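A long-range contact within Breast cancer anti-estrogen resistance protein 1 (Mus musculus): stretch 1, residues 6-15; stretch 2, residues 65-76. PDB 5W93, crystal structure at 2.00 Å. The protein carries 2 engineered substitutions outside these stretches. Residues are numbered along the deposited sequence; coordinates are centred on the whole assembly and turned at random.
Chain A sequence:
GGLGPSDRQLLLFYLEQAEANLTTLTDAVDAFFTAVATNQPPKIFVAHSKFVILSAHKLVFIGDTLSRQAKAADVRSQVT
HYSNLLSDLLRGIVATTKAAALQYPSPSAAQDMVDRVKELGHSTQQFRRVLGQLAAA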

# COMPACT_ATOMS: atom_id res chain seq x y z
N SER A 6 -1.49 -0.44 27.44
CA SER A 6 -1.41 -1.50 26.44
C SER A 6 -1.51 -0.95 25.01
O SER A 6 -0.81 -1.44 24.12
N ASP A 7 -2.35 0.06 24.81
CA ASP A 7 -2.45 0.70 23.49
C ASP A 7 -1.14 1.38 23.11
O ASP A 7 -0.64 1.18 22.01
N ARG A 8 -0.56 2.15 24.03
CA ARG A 8 0.68 2.87 23.72
C ARG A 8 1.80 1.92 23.31
O ARG A 8 2.53 2.19 22.35
N GLN A 9 1.93 0.83 24.04
CA GLN A 9 2.96 -0.16 23.74
C GLN A 9 2.71 -0.82 22.38
O GLN A 9 3.63 -1.03 21.60
N LEU A 10 1.46 -1.15 22.12
CA LEU A 10 1.09 -1.75 20.85
C LEU A 10 1.43 -0.79 19.70
O LEU A 10 2.00 -1.19 18.67
N LEU A 11 1.09 0.48 19.88
CA LEU A 11 1.29 1.47 18.83
C LEU A 11 2.78 1.72 18.58
O LEU A 11 3.19 1.80 17.43
N LEU A 12 3.58 1.84 19.65
CA LEU A 12 5.01 2.06 19.47
C LEU A 12 5.65 0.88 18.75
O LEU A 12 6.48 1.07 17.86
N PHE A 13 5.26 -0.33 19.13
CA PHE A 13 5.75 -1.53 18.47
C PHE A 13 5.39 -1.54 16.96
O PHE A 13 6.25 -1.76 16.11
N TYR A 14 4.13 -1.33 16.64
CA TYR A 14 3.76 -1.43 15.23
C TYR A 14 4.19 -0.21 14.41
O TYR A 14 4.34 -0.32 13.19
N LEU A 15 4.43 0.92 15.07
CA LEU A 15 5.08 2.06 14.41
C LEU A 15 6.45 1.65 13.90
O LEU A 15 6.83 1.94 12.78
N THR A 65 -4.11 -5.91 12.16
CA THR A 65 -3.65 -6.48 13.42
C THR A 65 -3.81 -5.48 14.56
O THR A 65 -4.30 -5.81 15.64
N LEU A 66 -3.39 -4.24 14.31
CA LEU A 66 -3.53 -3.15 15.28
C LEU A 66 -4.99 -2.86 15.65
O LEU A 66 -5.32 -2.71 16.82
N SER A 67 -5.83 -2.72 14.62
CA SER A 67 -7.23 -2.36 14.81
C SER A 67 -7.99 -3.41 15.60
O SER A 67 -8.90 -3.08 16.36
N ARG A 68 -7.62 -4.67 15.41
CA ARG A 68 -8.31 -5.74 16.10
C ARG A 68 -8.00 -5.77 17.59
O ARG A 68 -8.80 -6.24 18.39
N GLN A 69 -6.84 -5.25 17.97
CA GLN A 69 -6.34 -5.40 19.33
C GLN A 69 -6.27 -4.10 20.13
O GLN A 69 -6.01 -4.11 21.34
N ALA A 70 -6.49 -2.97 19.47
CA ALA A 70 -6.46 -1.69 20.15
C ALA A 70 -7.74 -1.52 20.99
O ALA A 70 -8.82 -1.94 20.57
N LYS A 71 -7.60 -0.93 22.17
CA LYS A 71 -8.75 -0.71 23.05
C LYS A 71 -9.46 0.60 22.74
O LYS A 71 -10.70 0.67 22.77
N ALA A 72 -8.70 1.64 22.44
CA ALA A 72 -9.26 2.98 22.29
C ALA A 72 -10.06 3.13 20.99
O ALA A 72 -9.59 2.79 19.90
N ALA A 73 -11.28 3.65 21.12
CA ALA A 73 -12.19 3.78 19.98
C ALA A 73 -11.59 4.60 18.85
O ALA A 73 -11.71 4.24 17.67
N ASP A 74 -10.92 5.70 19.19
CA ASP A 74 -10.30 6.56 18.19
C ASP A 74 -9.10 5.90 17.50
O ASP A 74 -8.86 6.12 16.31
N VAL A 75 -8.34 5.09 18.23
CA VAL A 75 -7.28 4.30 17.61
C VAL A 75 -7.88 3.30 16.61
O VAL A 75 -7.43 3.21 15.48
N ARG A 76 -8.90 2.56 17.04
CA ARG A 76 -9.53 1.57 16.17
C ARG A 76 -10.06 2.22 14.91
O ARG A 76 -9.93 1.67 13.81

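Two nearly antiparallel helices, the helix of stretch 1 and the helix that opens stretch 2, set their axes 10.8 Å apart, and the seam changes from greasy to polar as the second helix gives way to a turn. The first helix presents Asp7, Leu10 and Tyr14 toward its partner, with Leu11 sideways but bending its end inward.

Leu66 is the central bump. Its CA-to-CB bond runs sideways, yet with chi1 at -108°, between wells, and chi2 t, its tip swings into a hollow lined by three side chains. Leu10 (t, p) meets it most tightly, CG to Leu66 CD2 at 3.5 Å; Leu11 (m, t) brings CD2 to 3.9 Å from Leu66 CD1; and Tyr14 CB lies 3.9 Å from Leu66 CG. Leu11 also reaches Val75, a t rotamer on the following helix, with CD2 4.1 Å from Val75 CG1, so one leucine branch bridges two helical segments. At the other end of the seam, Tyr14 (m) extends along Thr65, its OH 3.4 Å from Thr65 CG2; the methyl and Leu66 CD2 approach the ring obliquely. Leu10 CD2 covers the aliphatic start of Gln69, 3.9 Å from its CB.

Where the helix gives way to the turn, the backbones close in, with Asp7 CA only 5.7 Å from Ala70 CA. The buried Asp7 carboxylate settles against the Ala70 backbone, OD1 3.3 Å from Ala70 CA. Here apolar packing gives way to hydrogen bonding: Lys71 N donates to Asp7 OD1 (2.8 Å) and Ala72 N to Asp7 OD2 (2.9 Å), so the carboxylate grips two successive amides just before the next helix. Water 1 donates to both Asp7 OD1 (2.9 Å) and Gln69 O (3.0 Å), linking the acid to the Gln69 carbonyl. Lys71 leads its chain end away, leaving its backbone to make the bond.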

# COMPACT_ATOMS: atom_id res chain seq x y z
CB SER A 6 -2.50 -2.55 26.69
OG SER A 6 -1.96 -3.66 27.39
CB ASP A 7 -3.59 1.71 23.46
CG ASP A 7 -4.88 1.12 22.92
OD1 ASP A 7 -4.92 -0.10 22.66
OD2 ASP A 7 -5.86 1.88 22.77
CB ARG A 8 1.15 3.72 24.91
CG ARG A 8 2.50 4.39 24.64
CD ARG A 8 2.93 5.38 25.73
NE ARG A 8 1.84 6.28 26.10
CZ ARG A 8 1.40 7.28 25.35
NH1 ARG A 8 1.96 7.53 24.17
NH2 ARG A 8 0.39 8.04 25.77
CB GLN A 9 3.02 -1.20 24.84
CG GLN A 9 3.54 -0.61 26.15
CD GLN A 9 4.91 0.00 25.93
OE1 GLN A 9 5.86 -0.70 25.59
NE2 GLN A 9 5.01 1.32 26.10
CB LEU A 10 -0.39 -2.09 20.87
CG LEU A 10 -0.94 -3.03 19.82
CD1 LEU A 10 -0.26 -4.40 19.92
CD2 LEU A 10 -2.44 -3.15 20.01
CB LEU A 11 0.58 2.79 19.19
CG LEU A 11 -0.94 2.78 19.05
CD1 LEU A 11 -1.57 4.02 19.68
CD2 LEU A 11 -1.34 2.68 17.57
CB LEU A 12 5.72 2.28 20.82
CG LEU A 12 5.45 3.62 21.50
CD1 LEU A 12 6.07 3.63 22.91
CD2 LEU A 12 5.99 4.77 20.64
CB PHE A 13 5.19 -2.77 19.15
CG PHE A 13 5.68 -4.05 18.54
CD1 PHE A 13 6.93 -4.55 18.87
CD2 PHE A 13 4.89 -4.77 17.66
CE1 PHE A 13 7.39 -5.72 18.32
CE2 PHE A 13 5.34 -5.94 17.10
CZ PHE A 13 6.60 -6.42 17.43
CB TYR A 14 2.26 -1.73 15.08
CG TYR A 14 2.05 -3.21 15.25
CD1 TYR A 14 2.47 -4.10 14.27
CD2 TYR A 14 1.52 -3.73 16.41
CE1 TYR A 14 2.32 -5.47 14.43
CE2 TYR A 14 1.37 -5.11 16.59
CZ TYR A 14 1.77 -5.97 15.60
OH TYR A 14 1.61 -7.33 15.77
CB LEU A 15 5.21 3.26 15.37
CG LEU A 15 5.98 4.48 14.85
CD1 LEU A 15 5.33 5.03 13.57
CD2 LEU A 15 6.06 5.58 15.91
CB THR A 65 -2.17 -6.90 13.32
OG1 THR A 65 -2.04 -7.92 12.34
CG2 THR A 65 -1.64 -7.43 14.67
CB LEU A 66 -2.91 -1.88 14.73
CG LEU A 66 -1.61 -1.36 15.28
CD1 LEU A 66 -1.41 0.00 14.68
CD2 LEU A 66 -1.67 -1.30 16.81
CB SER A 67 -7.92 -2.16 13.45
OG SER A 67 -8.15 -3.39 12.80
CB ARG A 68 -7.97 -7.08 15.46
CG ARG A 68 -8.70 -7.31 14.15
CD ARG A 68 -8.84 -8.79 13.87
NE ARG A 68 -7.63 -9.37 13.30
CZ ARG A 68 -7.38 -10.68 13.25
NH1 ARG A 68 -8.24 -11.55 13.77
NH2 ARG A 68 -6.25 -11.11 12.71
CB GLN A 69 -4.95 -6.02 19.30
CG GLN A 69 -4.91 -7.41 18.73
CD GLN A 69 -3.50 -7.94 18.71
OE1 GLN A 69 -2.76 -7.73 17.76
NE2 GLN A 69 -3.12 -8.60 19.79
CB ALA A 70 -6.31 -0.56 19.15
CB LYS A 71 -8.30 -0.73 24.53
CG LYS A 71 -7.73 -2.06 24.99
CD LYS A 71 -8.65 -3.20 24.60
CE LYS A 71 -8.08 -4.55 24.99
NZ LYS A 71 -8.89 -5.65 24.42
CB ALA A 72 -8.15 4.02 22.35
CB ALA A 73 -13.52 4.39 20.43
CB ASP A 74 -9.86 7.88 18.83
CG ASP A 74 -11.05 8.73 19.28
OD1 ASP A 74 -12.20 8.37 18.93
OD2 ASP A 74 -10.83 9.76 19.97
CB VAL A 75 -6.43 3.53 18.65
CG1 VAL A 75 -5.40 2.64 17.95
CG2 VAL A 75 -5.74 4.52 19.59
CB ARG A 76 -10.66 0.84 16.91
CG ARG A 76 -10.18 -0.17 17.96
CD ARG A 76 -11.36 -0.87 18.63
NE ARG A 76 -11.87 -1.98 17.84
CZ ARG A 76 -11.43 -3.24 17.91
NH1 ARG A 76 -10.43 -3.55 18.76
NH2 ARG A 76 -11.97 -4.18 17.15
O HOH W 1 -4.30 -2.78 23.44